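Local coordinates for protein glycoside hydrolase family 31 (Trueperella pyogenes, PDB 5I0F) that degrades cycloalternan, a cyclic tetrasaccharide of glucose, probably by a retaining mechanism that passes through a covalent glycosyl-enzyme intermediate, at residues P681-A684 / T689-T692; S412-K417 / R445-E450; F197-A202 / H206-L211. One frame throughout, in Å; residues are numbered along the deposited sequence.

Contact 1: residues P681-A684 / T689-T692; sequences PVTA and TWTT
The indole of Trp690 reaches out from its strand and lies against the backbone of Val682, so that one flat side chain meets all four residues of the loop 681-684. Val682 CA sits over one indole face, 4.0 Å from the centroid of the six-membered ring and only 20° off its normal, which makes a CH-pi contact. The valine and the indole slide past each other in opposite directions, and the two methyls of Val682 divide their work: CG2 lies 4.0 Å from CG of Trp690, at the root of the ring system, while CG1 approaches CE3. The tryptophan is set for this by a first torsion that places CG roughly anti to the backbone N (chi1 -156°) and carries the ring to the loop. Beyond Val682 the chain turns along the far end of the benzo ring. Thr683 crosses the indole at about a right angle, with OG1 3.6 Å from Trp690 CZ2, and the methyl CB of Ala684 comes within 4.1 Å of Trp690 CZ3. The packing has a polar cost, since the amide N of Ala684 is buried here without a partner. At the other end of the indole, Trp690 NE1 makes a weak hydrogen bond to the side chain of Asn680. The contact lies in the C-terminal beta domain: strand 689-694 pairs with strand 712-717 on one side of it, while Pro681 and Thr683 lean on Phe540 and Ile544 of helix 537-551, and Pro681 and Val682 reach helix 572-583, joining this domain to the barrel.

Contact 2: residues S412-K417 / R445-E450; sequences SGHVVK and RQWWTE
Ser412 OG is gripped by two backbone groups while it lies over the indole of Trp447. It accepts from His414 N at 3.1 Å in a nearly straight bond (163°), which closes an ST turn, and it is also hydrogen-bonded to the carbonyl of Leu409 one turn back in helix 400-412. A first torsion of 76° tucks OG between the backbone N and the carbonyl carbon of its own residue, where both partners can be met. The backbone itself directs CB at the tryptophan: Ser412 CB stands 3.8 Å from the centroid of the five-membered ring, over its face, with NE1 of Trp447 as its nearest atom. Gly413, with positive phi, then carries the chain off the end of the helix, and His414 forms the centre of an inverse gamma turn. The His414 imidazole comes to Trp447 at a slant, the two planes at 51°, and its leading atom is CD2, 3.5 Å from Trp447 CB and 3.8 Å from Trp447 CG. ND1 of the same imidazole is hydrogen-bonded to Glu480, which helps to hold the rotation of the ring. Within helix 442-450, Arg445 O is itself held twice, by Thr449 N and by Thr449 OG1 at 2.7 Å, the two donors arriving from opposite faces of the carbonyl plane. Trp447 also packs on Ala408 and Leu409, so it bridges helices 400-412 and 442-450, two of the helices between barrel strands 383-388 and 463-466. Chemically, Ser412 OG and His414 ND1 find their polar partners elsewhere than on the indole, and Ser412 CB and His414 CD2 make the closest approaches to Trp447.

Contact 3: residues F197-A202 / H206-L211; sequences FEQYKA and HHRTYL. With GLC (alpha-D-glucopyranose), chain B.
The segments 197-202 and 206-211 run back antiparallel to each other on either side of a single helical turn, their CA atoms closing to 5.1 Å between Phe197 and Tyr210, yet the pairing is irregular, with a weak backbone bond from Phe197 N to Thr209 O at one end and a sound one from His206 N to Ala202 O at the other. Gln199 ties the middle together. Its chain leaves with CG anti to the backbone N and bends at chi2 (56°), which lays the amide flat over the His206 ring, the planes 19° apart. Both ends of the amide are then fixed: OE1 accepts from Arg208 NH1 at 2.9 Å, within the guanidinium plane, and NE2 donates to Lys201 O at 2.9 Å, almost in line with that carbonyl. The carbonyl O of Ala202, the N-cap residue of helix 203-206, is gripped twice, by His206 N and by His206 ND1 at 2.9 Å, the ring nitrogen coming from above the carbonyl plane. Phe197 lies alongside Arg208, pointing the same way, with CE2 4.0 Å from Arg208 CD. Segment 197-202 also meets the sugar. Glu198 OE2 takes a very short 2.5 Å bond from O6 of the glucose, and a water links the same oxygen to Tyr210 OH, whose distance to that water is 2.7 Å. Tyr200 shows one ring face to the glucose, with CE1 3.7 Å from the sugar C2, and the opposite face to Lys201 CG. The loop leads from edge strand 191-194 of one beta sheet to strand 212-219 of another, and reaches onto the barrel, where Tyr210 is bonded to Asp532 and Gly518, Tyr200 to Glu593 and Ala202 to Glu533, past strands 513-515, 527-529 and 587-590.

Overall arrangement
Along the chain the contacts follow one another as 3, 2 and 1. Contact 3 lies about 7 Å from the centre of the chain, where a loop of the N-terminal beta region meets the glycan-binding end of the barrel. Contact 2 joins the turn that follows helix 400-412 to helix 442-450 of the barrel domain, its centre about 27 Å from that of contact 3. Contact 1 belongs to the C-terminal beta domain, about 26 Å from contact 3 by centres. Contacts 1 and 2 are on opposite sides of the chain's centre, their centres about 49 Å apart. All three adjoin the barrel, contact 1 through helices 537-551 and 572-583, and contact 3 alone touches the sugar.

Contact 1: residues P681-A684 / T689-T692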
ATOM      1  N   PRO A 681     -21.649  -6.643  -7.120  1.00 20.98           N
ATOM      2  CA  PRO A 681     -20.903  -7.831  -7.562  1.00 20.82           C
ATOM      3  C   PRO A 681     -21.369  -9.135  -6.930  1.00 20.88           C
ATOM      4  O   PRO A 681     -21.743  -9.158  -5.745  1.00 20.86           O
ATOM      5  CB  PRO A 681     -19.464  -7.512  -7.108  1.00 20.18           C
ATOM      6  CG  PRO A 681     -19.391  -6.017  -7.126  1.00 19.96           C
ATOM      7  CD  PRO A 681     -20.725  -5.591  -6.611  1.00 20.24           C
ATOM      8  N   VAL A 682     -21.322 -10.217  -7.708  1.00 21.33           N
ATOM      9  CA  VAL A 682     -21.733 -11.539  -7.240  1.00 21.93           C
ATOM     10  C   VAL A 682     -20.477 -12.221  -6.707  1.00 21.73           C
ATOM     11  O   VAL A 682     -19.582 -12.550  -7.475  1.00 20.99           O
ATOM     12  CB  VAL A 682     -22.360 -12.356  -8.386  1.00 22.90           C
ATOM     13  CG1 VAL A 682     -22.760 -13.760  -7.922  1.00 23.83           C
ATOM     14  CG2 VAL A 682     -23.564 -11.606  -8.928  1.00 23.24           C
ATOM     15  N   THR A 683     -20.424 -12.419  -5.396  1.00 21.95           N
ATOM     16  CA  THR A 683     -19.193 -12.789  -4.696  1.00 22.27           C
ATOM     17  C   THR A 683     -19.202 -14.152  -4.034  1.00 22.88           C
ATOM     18  O   THR A 683     -18.338 -14.441  -3.193  1.00 22.03           O
ATOM     19  CB  THR A 683     -18.863 -11.732  -3.632  1.00 22.37           C
ATOM     20  OG1 THR A 683     -19.940 -11.624  -2.705  1.00 22.55           O
ATOM     21  CG2 THR A 683     -18.624 -10.369  -4.292  1.00 22.24           C
ATOM     22  N   ALA A 684     -20.158 -14.995  -4.403  1.00 23.95           N
ATOM     23  CA  ALA A 684     -20.219 -16.348  -3.866  1.00 25.43           C
ATOM     24  C   ALA A 684     -20.300 -17.383  -5.004  1.00 25.73           C
ATOM     25  O   ALA A 684     -21.043 -17.174  -5.970  1.00 25.46           O
ATOM     26  CB  ALA A 684     -21.424 -16.494  -2.934  1.00 26.19           C
ATOM     27  N   THR A 689     -29.157 -16.597  -8.106  1.00 29.62           N
ATOM     28  CA  THR A 689     -29.821 -15.306  -7.899  1.00 29.55           C
ATOM     29  C   THR A 689     -28.989 -14.456  -6.940  1.00 28.22           C
ATOM     30  O   THR A 689     -28.116 -14.970  -6.250  1.00 27.60           O
ATOM     31  CB  THR A 689     -31.275 -15.440  -7.370  1.00 31.01           C
ATOM     32  OG1 THR A 689     -31.257 -15.812  -5.992  1.00 31.52           O
ATOM     33  CG2 THR A 689     -32.081 -16.475  -8.157  1.00 32.36           C
ATOM     34  N   TRP A 690     -29.269 -13.158  -6.909  1.00 27.13           N
ATOM     35  CA  TRP A 690     -28.532 -12.221  -6.067  1.00 26.10           C
ATOM     36  C   TRP A 690     -29.469 -11.094  -5.670  1.00 26.62           C
ATOM     37  O   TRP A 690     -30.237 -10.601  -6.498  1.00 27.20           O
ATOM     38  CB  TRP A 690     -27.326 -11.649  -6.833  1.00 25.24           C
ATOM     39  CG  TRP A 690     -26.166 -11.142  -5.963  1.00 23.78           C
ATOM     40  CD1 TRP A 690     -25.740  -9.854  -5.840  1.00 23.52           C
ATOM     41  CD2 TRP A 690     -25.317 -11.923  -5.131  1.00 23.45           C
ATOM     42  NE1 TRP A 690     -24.660  -9.783  -5.000  1.00 22.88           N
ATOM     43  CE2 TRP A 690     -24.385 -11.041  -4.539  1.00 23.16           C
ATOM     44  CE3 TRP A 690     -25.236 -13.289  -4.835  1.00 24.01           C
ATOM     45  CZ2 TRP A 690     -23.387 -11.481  -3.661  1.00 23.04           C
ATOM     46  CZ3 TRP A 690     -24.236 -13.735  -3.962  1.00 24.16           C
ATOM     47  CH2 TRP A 690     -23.327 -12.828  -3.381  1.00 23.38           C
ATOM     48  N   THR A 691     -29.377 -10.679  -4.412  1.00 26.57           N
ATOM     49  CA  THR A 691     -30.244  -9.669  -3.859  1.00 27.17           C
ATOM     50  C   THR A 691     -29.515  -8.346  -3.630  1.00 26.46           C
ATOM     51  O   THR A 691     -28.416  -8.329  -3.094  1.00 25.70           O
ATOM     52  CB  THR A 691     -30.889 -10.212  -2.568  1.00 28.14           C
ATOM     53  OG1 THR A 691     -31.752 -11.311  -2.927  1.00 29.26           O
ATOM     54  CG2 THR A 691     -31.699  -9.150  -1.886  1.00 28.86           C
ATOM     55  N   THR A 692     -30.158  -7.252  -4.025  1.00 26.69           N
ATOM     56  CA  THR A 692     -29.624  -5.906  -3.897  1.00 26.87           C
ATOM     57  C   THR A 692     -30.611  -5.030  -3.112  1.00 27.28           C
ATOM     58  O   THR A 692     -31.816  -5.090  -3.360  1.00 27.14           O
ATOM     59  CB  THR A 692     -29.401  -5.355  -5.326  1.00 27.11           C
ATOM     60  OG1 THR A 692     -28.458  -6.198  -5.988  1.00 26.70           O
ATOM     61  CG2 THR A 692     -28.878  -3.941  -5.330  1.00 27.37           C
TER

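Contact 2: residues S412-K417 / R445-E450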
ATOM      1  N   SER A 412      25.947  11.232  -5.260  1.00 25.15           N
ATOM      2  CA  SER A 412      25.074  12.403  -5.359  1.00 25.20           C
ATOM      3  C   SER A 412      24.554  12.931  -4.014  1.00 25.71           C
ATOM      4  O   SER A 412      24.089  14.076  -3.939  1.00 25.89           O
ATOM      5  CB  SER A 412      23.862  12.101  -6.256  1.00 24.81           C
ATOM      6  OG  SER A 412      22.916  11.290  -5.561  1.00 24.17           O
ATOM      7  N   GLY A 413      24.592  12.109  -2.965  1.00 25.43           N
ATOM      8  CA  GLY A 413      23.988  12.468  -1.701  1.00 25.73           C
ATOM      9  C   GLY A 413      22.501  12.143  -1.602  1.00 25.12           C
ATOM     10  O   GLY A 413      21.980  12.078  -0.500  1.00 24.47           O
ATOM     11  N   HIS A 414      21.829  11.878  -2.724  1.00 24.63           N
ATOM     12  CA  HIS A 414      20.393  11.706  -2.746  1.00 24.76           C
ATOM     13  C   HIS A 414      19.990  10.269  -2.398  1.00 24.10           C
ATOM     14  O   HIS A 414      19.237   9.628  -3.153  1.00 22.67           O
ATOM     15  CB  HIS A 414      19.821  12.123  -4.118  1.00 25.27           C
ATOM     16  CG  HIS A 414      20.160  13.529  -4.518  1.00 26.31           C
ATOM     17  ND1 HIS A 414      19.928  14.614  -3.700  1.00 27.39           N
ATOM     18  CD2 HIS A 414      20.701  14.028  -5.656  1.00 27.19           C
ATOM     19  CE1 HIS A 414      20.318  15.718  -4.313  1.00 28.20           C
ATOM     20  NE2 HIS A 414      20.776  15.393  -5.508  1.00 27.86           N
ATOM     21  N   VAL A 415      20.422   9.795  -1.222  1.00 23.92           N
ATOM     22  CA  VAL A 415      20.045   8.462  -0.711  1.00 23.86           C
ATOM     23  C   VAL A 415      19.512   8.609   0.693  1.00 22.82           C
ATOM     24  O   VAL A 415      20.031   9.417   1.465  1.00 23.06           O
ATOM     25  CB  VAL A 415      21.230   7.448  -0.649  1.00 24.58           C
ATOM     26  CG1 VAL A 415      21.553   6.924  -2.018  1.00 24.97           C
ATOM     27  CG2 VAL A 415      22.480   8.049   0.023  1.00 25.42           C
ATOM     28  N   VAL A 416      18.485   7.846   1.043  1.00 22.12           N
ATOM     29  CA  VAL A 416      18.062   7.772   2.462  1.00 22.20           C
ATOM     30  C   VAL A 416      19.262   7.296   3.314  1.00 23.61           C
ATOM     31  O   VAL A 416      19.975   6.373   2.917  1.00 23.32           O
ATOM     32  CB  VAL A 416      16.836   6.865   2.666  1.00 21.79           C
ATOM     33  CG1 VAL A 416      16.397   6.859   4.131  1.00 21.92           C
ATOM     34  CG2 VAL A 416      15.682   7.353   1.785  1.00 21.42           C
ATOM     35  N   LYS A 417      19.493   7.944   4.457  1.00 24.78           N
ATOM     36  CA  LYS A 417      20.652   7.636   5.301  1.00 26.56           C
ATOM     37  C   LYS A 417      20.303   7.040   6.652  1.00 27.05           C
ATOM     38  O   LYS A 417      19.267   7.327   7.204  1.00 26.30           O
ATOM     39  CB  LYS A 417      21.487   8.902   5.466  1.00 27.79           C
ATOM     40  CG  LYS A 417      22.189   9.229   4.166  1.00 28.91           C
ATOM     41  CD  LYS A 417      22.862  10.583   4.144  1.00 31.12           C
ATOM     42  CE  LYS A 417      23.253  10.905   2.714  1.00 32.35           C
ATOM     43  NZ  LYS A 417      24.379  11.850   2.707  1.00 34.09           N
ATOM     44  N   ARG A 445      14.495  13.921  -6.329  1.00 22.04           N
ATOM     45  CA  ARG A 445      13.511  13.403  -7.270  1.00 22.05           C
ATOM     46  C   ARG A 445      14.011  13.558  -8.712  1.00 23.10           C
ATOM     47  O   ARG A 445      13.886  12.631  -9.540  1.00 21.95           O
ATOM     48  CB  ARG A 445      12.159  14.092  -7.099  1.00 22.03           C
ATOM     49  CG  ARG A 445      11.478  13.756  -5.778  1.00 21.80           C
ATOM     50  CD  ARG A 445      10.048  14.263  -5.711  1.00 21.90           C
ATOM     51  NE  ARG A 445       9.934  15.725  -5.663  1.00 22.27           N
ATOM     52  CZ  ARG A 445       9.926  16.474  -4.555  1.00 22.15           C
ATOM     53  NH1 ARG A 445       9.802  17.777  -4.667  1.00 22.81           N
ATOM     54  NH2 ARG A 445      10.054  15.950  -3.346  1.00 22.17           N
ATOM     55  N   GLN A 446      14.596  14.715  -9.003  1.00 24.34           N
ATOM     56  CA  GLN A 446      15.144  14.966 -10.334  1.00 26.08           C
ATOM     57  C   GLN A 446      16.319  14.056 -10.681  1.00 25.72           C
ATOM     58  O   GLN A 446      16.370  13.554 -11.817  1.00 24.85           O
ATOM     59  CB  GLN A 446      15.455  16.446 -10.568  1.00 29.14           C
ATOM     60  CG  GLN A 446      14.129  17.161 -10.824  1.00 32.27           C
ATOM     61  CD  GLN A 446      14.226  18.623 -11.144  1.00 36.05           C
ATOM     62  OE1 GLN A 446      15.312  19.168 -11.334  1.00 40.45           O
ATOM     63  NE2 GLN A 446      13.068  19.276 -11.225  1.00 38.30           N
ATOM     64  N   TRP A 447      17.210  13.817  -9.718  1.00 24.55           N
ATOM     65  CA  TRP A 447      18.360  12.950  -9.944  1.00 24.45           C
ATOM     66  C   TRP A 447      17.901  11.540 -10.320  1.00 22.94           C
ATOM     67  O   TRP A 447      18.380  10.959 -11.282  1.00 23.09           O
ATOM     68  CB  TRP A 447      19.301  12.908  -8.720  1.00 25.27           C
ATOM     69  CG  TRP A 447      20.622  12.341  -9.084  1.00 25.98           C
ATOM     70  CD1 TRP A 447      21.753  13.036  -9.402  1.00 27.02           C
ATOM     71  CD2 TRP A 447      20.949  10.957  -9.219  1.00 26.28           C
ATOM     72  NE1 TRP A 447      22.773  12.166  -9.716  1.00 27.27           N
ATOM     73  CE2 TRP A 447      22.303  10.885  -9.623  1.00 26.56           C
ATOM     74  CE3 TRP A 447      20.230   9.767  -9.039  1.00 25.67           C
ATOM     75  CZ2 TRP A 447      22.951   9.685  -9.838  1.00 26.98           C
ATOM     76  CZ3 TRP A 447      20.869   8.569  -9.274  1.00 26.23           C
ATOM     77  CH2 TRP A 447      22.221   8.536  -9.678  1.00 26.94           C
ATOM     78  N   TRP A 448      16.992  10.987  -9.535  1.00 21.35           N
ATOM     79  CA  TRP A 448      16.491   9.648  -9.769  1.00 20.69           C
ATOM     80  C   TRP A 448      15.748   9.534 -11.103  1.00 20.47           C
ATOM     81  O   TRP A 448      16.008   8.608 -11.882  1.00 20.54           O
ATOM     82  CB  TRP A 448      15.548   9.255  -8.622  1.00 20.44           C
ATOM     83  CG  TRP A 448      15.063   7.841  -8.706  1.00 20.08           C
ATOM     84  CD1 TRP A 448      13.805   7.420  -9.041  1.00 20.01           C
ATOM     85  CD2 TRP A 448      15.825   6.657  -8.459  1.00 19.92           C
ATOM     86  NE1 TRP A 448      13.738   6.054  -9.001  1.00 19.40           N
ATOM     87  CE2 TRP A 448      14.960   5.560  -8.635  1.00 19.52           C
ATOM     88  CE3 TRP A 448      17.149   6.417  -8.089  1.00 20.78           C
ATOM     89  CZ2 TRP A 448      15.373   4.249  -8.467  1.00 19.76           C
ATOM     90  CZ3 TRP A 448      17.575   5.103  -7.935  1.00 20.51           C
ATOM     91  CH2 TRP A 448      16.671   4.033  -8.101  1.00 20.14           C
ATOM     92  N   THR A 449      14.850  10.476 -11.380  1.00 20.52           N
ATOM     93  CA  THR A 449      14.027  10.387 -12.586  1.00 20.78           C
ATOM     94  C   THR A 449      14.783  10.774 -13.874  1.00 21.40           C
ATOM     95  O   THR A 449      14.413  10.337 -14.950  1.00 21.08           O
ATOM     96  CB  THR A 449      12.744  11.228 -12.466  1.00 20.78           C
ATOM     97  OG1 THR A 449      13.087  12.577 -12.140  1.00 21.30           O
ATOM     98  CG2 THR A 449      11.829  10.642 -11.389  1.00 20.56           C
ATOM     99  N   GLU A 450      15.832  11.576 -13.771  1.00 22.21           N
ATOM    100  CA  GLU A 450      16.617  11.945 -14.943  1.00 23.47           C
ATOM    101  C   GLU A 450      17.233  10.700 -15.594  1.00 23.52           C
ATOM    102  O   GLU A 450      17.336  10.621 -16.811  1.00 23.42           O
ATOM    103  CB  GLU A 450      17.708  12.949 -14.562  1.00 24.93           C
ATOM    104  CG  GLU A 450      18.406  13.594 -15.737  1.00 26.72           C
ATOM    105  CD  GLU A 450      17.493  14.405 -16.658  1.00 28.19           C
ATOM    106  OE1 GLU A 450      16.428  14.899 -16.239  1.00 28.55           O
ATOM    107  OE2 GLU A 450      17.872  14.553 -17.845  1.00 31.13           O
TER

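Contact 3: residues F197-A202 / H206-L211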
ATOM      1  N   PHE A 197       2.791  -0.247   5.060  1.00 17.98           N
ATOM      2  CA  PHE A 197       3.380  -1.592   5.232  1.00 18.39           C
ATOM      3  C   PHE A 197       3.070  -2.480   4.046  1.00 18.87           C
ATOM      4  O   PHE A 197       1.970  -2.401   3.469  1.00 18.66           O
ATOM      5  CB  PHE A 197       2.878  -2.253   6.528  1.00 17.80           C
ATOM      6  CG  PHE A 197       3.414  -3.638   6.736  1.00 18.07           C
ATOM      7  CD1 PHE A 197       4.755  -3.830   7.026  1.00 18.39           C
ATOM      8  CD2 PHE A 197       2.618  -4.744   6.598  1.00 17.55           C
ATOM      9  CE1 PHE A 197       5.277  -5.096   7.214  1.00 18.64           C
ATOM     10  CE2 PHE A 197       3.135  -6.024   6.773  1.00 18.37           C
ATOM     11  CZ  PHE A 197       4.479  -6.205   7.067  1.00 18.62           C
ATOM     12  N   GLU A 198       4.031  -3.319   3.677  1.00 19.47           N
ATOM     13  CA  GLU A 198       3.815  -4.307   2.632  1.00 20.34           C
ATOM     14  C   GLU A 198       3.353  -5.651   3.206  1.00 20.47           C
ATOM     15  O   GLU A 198       4.172  -6.474   3.607  1.00 20.42           O
ATOM     16  CB  GLU A 198       5.053  -4.515   1.760  1.00 21.50           C
ATOM     17  CG  GLU A 198       4.682  -5.318   0.517  1.00 22.27           C
ATOM     18  CD  GLU A 198       5.726  -6.304   0.027  1.00 23.28           C
ATOM     19  OE1 GLU A 198       6.945  -6.043   0.146  1.00 23.63           O
ATOM     20  OE2 GLU A 198       5.291  -7.332  -0.544  1.00 23.45           O
ATOM     21  N   GLN A 199       2.036  -5.853   3.244  1.00 20.08           N
ATOM     22  CA  GLN A 199       1.443  -7.135   3.612  1.00 20.11           C
ATOM     23  C   GLN A 199       1.220  -7.914   2.335  1.00 20.05           C
ATOM     24  O   GLN A 199       0.341  -7.541   1.525  1.00 19.69           O
ATOM     25  CB  GLN A 199       0.133  -6.930   4.387  1.00 19.98           C
ATOM     26  CG  GLN A 199      -0.642  -8.199   4.702  1.00 21.10           C
ATOM     27  CD  GLN A 199       0.159  -9.220   5.451  1.00 22.11           C
ATOM     28  OE1 GLN A 199       0.781  -8.915   6.468  1.00 23.09           O
ATOM     29  NE2 GLN A 199       0.167 -10.438   4.955  1.00 22.86           N
ATOM     30  N   TYR A 200       2.022  -8.968   2.142  1.00 19.55           N
ATOM     31  CA  TYR A 200       1.972  -9.759   0.916  1.00 19.72           C
ATOM     32  C   TYR A 200       0.815 -10.743   1.042  1.00 19.82           C
ATOM     33  O   TYR A 200       0.921 -11.739   1.738  1.00 19.33           O
ATOM     34  CB  TYR A 200       3.299 -10.474   0.618  1.00 20.10           C
ATOM     35  CG  TYR A 200       3.267 -11.453  -0.558  1.00 19.85           C
ATOM     36  CD1 TYR A 200       2.985 -11.027  -1.860  1.00 19.54           C
ATOM     37  CD2 TYR A 200       3.538 -12.805  -0.367  1.00 20.21           C
ATOM     38  CE1 TYR A 200       2.958 -11.928  -2.930  1.00 19.74           C
ATOM     39  CE2 TYR A 200       3.526 -13.706  -1.426  1.00 20.42           C
ATOM     40  CZ  TYR A 200       3.226 -13.272  -2.706  1.00 20.35           C
ATOM     41  OH  TYR A 200       3.225 -14.165  -3.756  1.00 20.59           O
ATOM     42  N   LYS A 201      -0.284 -10.404   0.373  1.00 19.45           N
ATOM     43  CA  LYS A 201      -1.535 -11.173   0.338  1.00 19.70           C
ATOM     44  C   LYS A 201      -2.275 -11.159   1.675  1.00 19.54           C
ATOM     45  O   LYS A 201      -1.699 -10.848   2.732  1.00 19.29           O
ATOM     46  CB  LYS A 201      -1.313 -12.607  -0.220  1.00 20.86           C
ATOM     47  CG  LYS A 201      -0.512 -12.597  -1.535  1.00 21.33           C
ATOM     48  CD  LYS A 201      -0.485 -13.916  -2.297  1.00 22.43           C
ATOM     49  CE  LYS A 201       0.066 -15.059  -1.479  1.00 23.51           C
ATOM     50  NZ  LYS A 201       0.121 -16.323  -2.269  1.00 24.59           N
ATOM     51  N   ALA A 202      -3.566 -11.488   1.608  1.00 19.50           N
ATOM     52  CA  ALA A 202      -4.451 -11.581   2.778  1.00 19.88           C
ATOM     53  C   ALA A 202      -4.424 -10.317   3.653  1.00 19.47           C
ATOM     54  O   ALA A 202      -4.381 -10.395   4.888  1.00 19.59           O
ATOM     55  CB  ALA A 202      -4.075 -12.812   3.606  1.00 21.26           C
ATOM     56  N   HIS A 206      -5.244  -9.926   7.862  1.00 24.68           N
ATOM     57  CA  HIS A 206      -4.249  -9.380   8.801  1.00 25.33           C
ATOM     58  C   HIS A 206      -4.518  -7.950   9.245  1.00 24.08           C
ATOM     59  O   HIS A 206      -3.813  -7.441  10.123  1.00 24.35           O
ATOM     60  CB  HIS A 206      -2.854  -9.479   8.182  1.00 26.70           C
ATOM     61  CG  HIS A 206      -2.388 -10.891   8.004  1.00 29.42           C
ATOM     62  ND1 HIS A 206      -2.487 -11.560   6.805  1.00 30.02           N
ATOM     63  CD2 HIS A 206      -1.831 -11.765   8.880  1.00 30.77           C
ATOM     64  CE1 HIS A 206      -2.008 -12.789   6.944  1.00 31.07           C
ATOM     65  NE2 HIS A 206      -1.610 -12.938   8.195  1.00 32.32           N
ATOM     66  N   HIS A 207      -5.513  -7.292   8.648  1.00 22.83           N
ATOM     67  CA  HIS A 207      -5.918  -5.916   9.047  1.00 22.27           C
ATOM     68  C   HIS A 207      -4.794  -4.884   8.856  1.00 21.71           C
ATOM     69  O   HIS A 207      -4.557  -4.028   9.711  1.00 21.39           O
ATOM     70  CB  HIS A 207      -6.450  -5.907  10.507  1.00 24.07           C
ATOM     71  CG  HIS A 207      -7.472  -6.968  10.770  1.00 25.12           C
ATOM     72  ND1 HIS A 207      -8.776  -6.863  10.337  1.00 25.50           N
ATOM     73  CD2 HIS A 207      -7.376  -8.169  11.389  1.00 27.09           C
ATOM     74  CE1 HIS A 207      -9.442  -7.952  10.679  1.00 26.61           C
ATOM     75  NE2 HIS A 207      -8.617  -8.758  11.324  1.00 27.50           N
ATOM     76  N   ARG A 208      -4.124  -4.959   7.714  1.00 20.32           N
ATOM     77  CA  ARG A 208      -3.021  -4.069   7.379  1.00 20.35           C
ATOM     78  C   ARG A 208      -3.254  -3.521   5.978  1.00 19.53           C
ATOM     79  O   ARG A 208      -4.161  -3.971   5.275  1.00 19.29           O
ATOM     80  CB  ARG A 208      -1.707  -4.850   7.432  1.00 21.05           C
ATOM     81  CG  ARG A 208      -1.333  -5.293   8.839  1.00 22.49           C
ATOM     82  CD  ARG A 208      -0.274  -6.379   8.786  1.00 24.07           C
ATOM     83  NE  ARG A 208       0.033  -6.906  10.094  1.00 25.64           N
ATOM     84  CZ  ARG A 208       0.526  -8.124  10.349  1.00 27.15           C
ATOM     85  NH1 ARG A 208       0.770  -9.021   9.388  1.00 28.37           N
ATOM     86  NH2 ARG A 208       0.765  -8.458  11.607  1.00 27.88           N
ATOM     87  N   THR A 209      -2.456  -2.539   5.590  1.00 18.60           N
ATOM     88  CA  THR A 209      -2.623  -1.909   4.286  1.00 18.14           C
ATOM     89  C   THR A 209      -1.324  -1.239   3.802  1.00 17.66           C
ATOM     90  O   THR A 209      -0.473  -0.790   4.610  1.00 18.06           O
ATOM     91  CB  THR A 209      -3.796  -0.875   4.330  1.00 17.82           C
ATOM     92  OG1 THR A 209      -3.978  -0.280   3.042  1.00 17.83           O
ATOM     93  CG2 THR A 209      -3.549   0.220   5.337  1.00 17.72           C
ATOM     94  N   TYR A 210      -1.224  -1.167   2.482  1.00 16.51           N
ATOM     95  CA  TYR A 210      -0.222  -0.412   1.778  1.00 16.28           C
ATOM     96  C   TYR A 210      -0.477   1.100   1.787  1.00 16.67           C
ATOM     97  O   TYR A 210       0.457   1.885   1.564  1.00 16.58           O
ATOM     98  CB  TYR A 210      -0.184  -0.784   0.295  1.00 16.22           C
ATOM     99  CG  TYR A 210      -0.058  -2.231  -0.105  1.00 15.85           C
ATOM    100  CD1 TYR A 210       1.189  -2.835  -0.258  1.00 15.91           C
ATOM    101  CD2 TYR A 210      -1.192  -2.971  -0.432  1.00 15.60           C
ATOM    102  CE1 TYR A 210       1.302  -4.169  -0.682  1.00 16.11           C
ATOM    103  CE2 TYR A 210      -1.094  -4.291  -0.864  1.00 15.81           C
ATOM    104  CZ  TYR A 210       0.149  -4.896  -0.977  1.00 15.91           C
ATOM    105  OH  TYR A 210       0.268  -6.206  -1.443  1.00 16.41           O
ATOM    106  N   LEU A 211      -1.734   1.491   1.991  1.00 16.67           N
ATOM    107  CA  LEU A 211      -2.190   2.866   1.758  1.00 17.47           C
ATOM    108  C   LEU A 211      -3.085   3.353   2.910  1.00 17.73           C
ATOM    109  O   LEU A 211      -4.311   3.570   2.733  1.00 17.54           O
ATOM    110  CB  LEU A 211      -2.932   2.920   0.420  1.00 17.80           C
ATOM    111  CG  LEU A 211      -2.789   4.186  -0.417  1.00 18.43           C
ATOM    112  CD1 LEU A 211      -3.607   4.064  -1.701  1.00 18.44           C
ATOM    113  CD2 LEU A 211      -3.209   5.419   0.352  1.00 19.07           C
TER
HETATM  114  C1  GLC B   2       6.450 -11.200  -4.544  1.00 25.41           C
HETATM  115  C2  GLC B   2       5.358 -10.326  -5.166  1.00 24.85           C
HETATM  116  C3  GLC B   2       5.763  -8.858  -5.136  1.00 24.05           C
HETATM  117  C4  GLC B   2       6.057  -8.443  -3.702  1.00 23.69           C
HETATM  118  C5  GLC B   2       7.180  -9.345  -3.183  1.00 24.16           C
HETATM  119  C6  GLC B   2       7.595  -9.022  -1.757  1.00 24.21           C
HETATM  120  O2  GLC B   2       5.103 -10.764  -6.504  1.00 23.26           O
HETATM  121  O3  GLC B   2       4.700  -8.058  -5.677  1.00 23.19           O
HETATM  122  O4  GLC B   2       6.420  -7.048  -3.649  1.00 22.41           O
HETATM  123  O5  GLC B   2       6.784 -10.729  -3.236  1.00 25.23           O
HETATM  124  O6  GLC B   2       6.595  -9.414  -0.804  1.00 24.36           O
HETATM  125  O   HOH W   1       2.668  -7.372  -1.458  1.00 20.55           O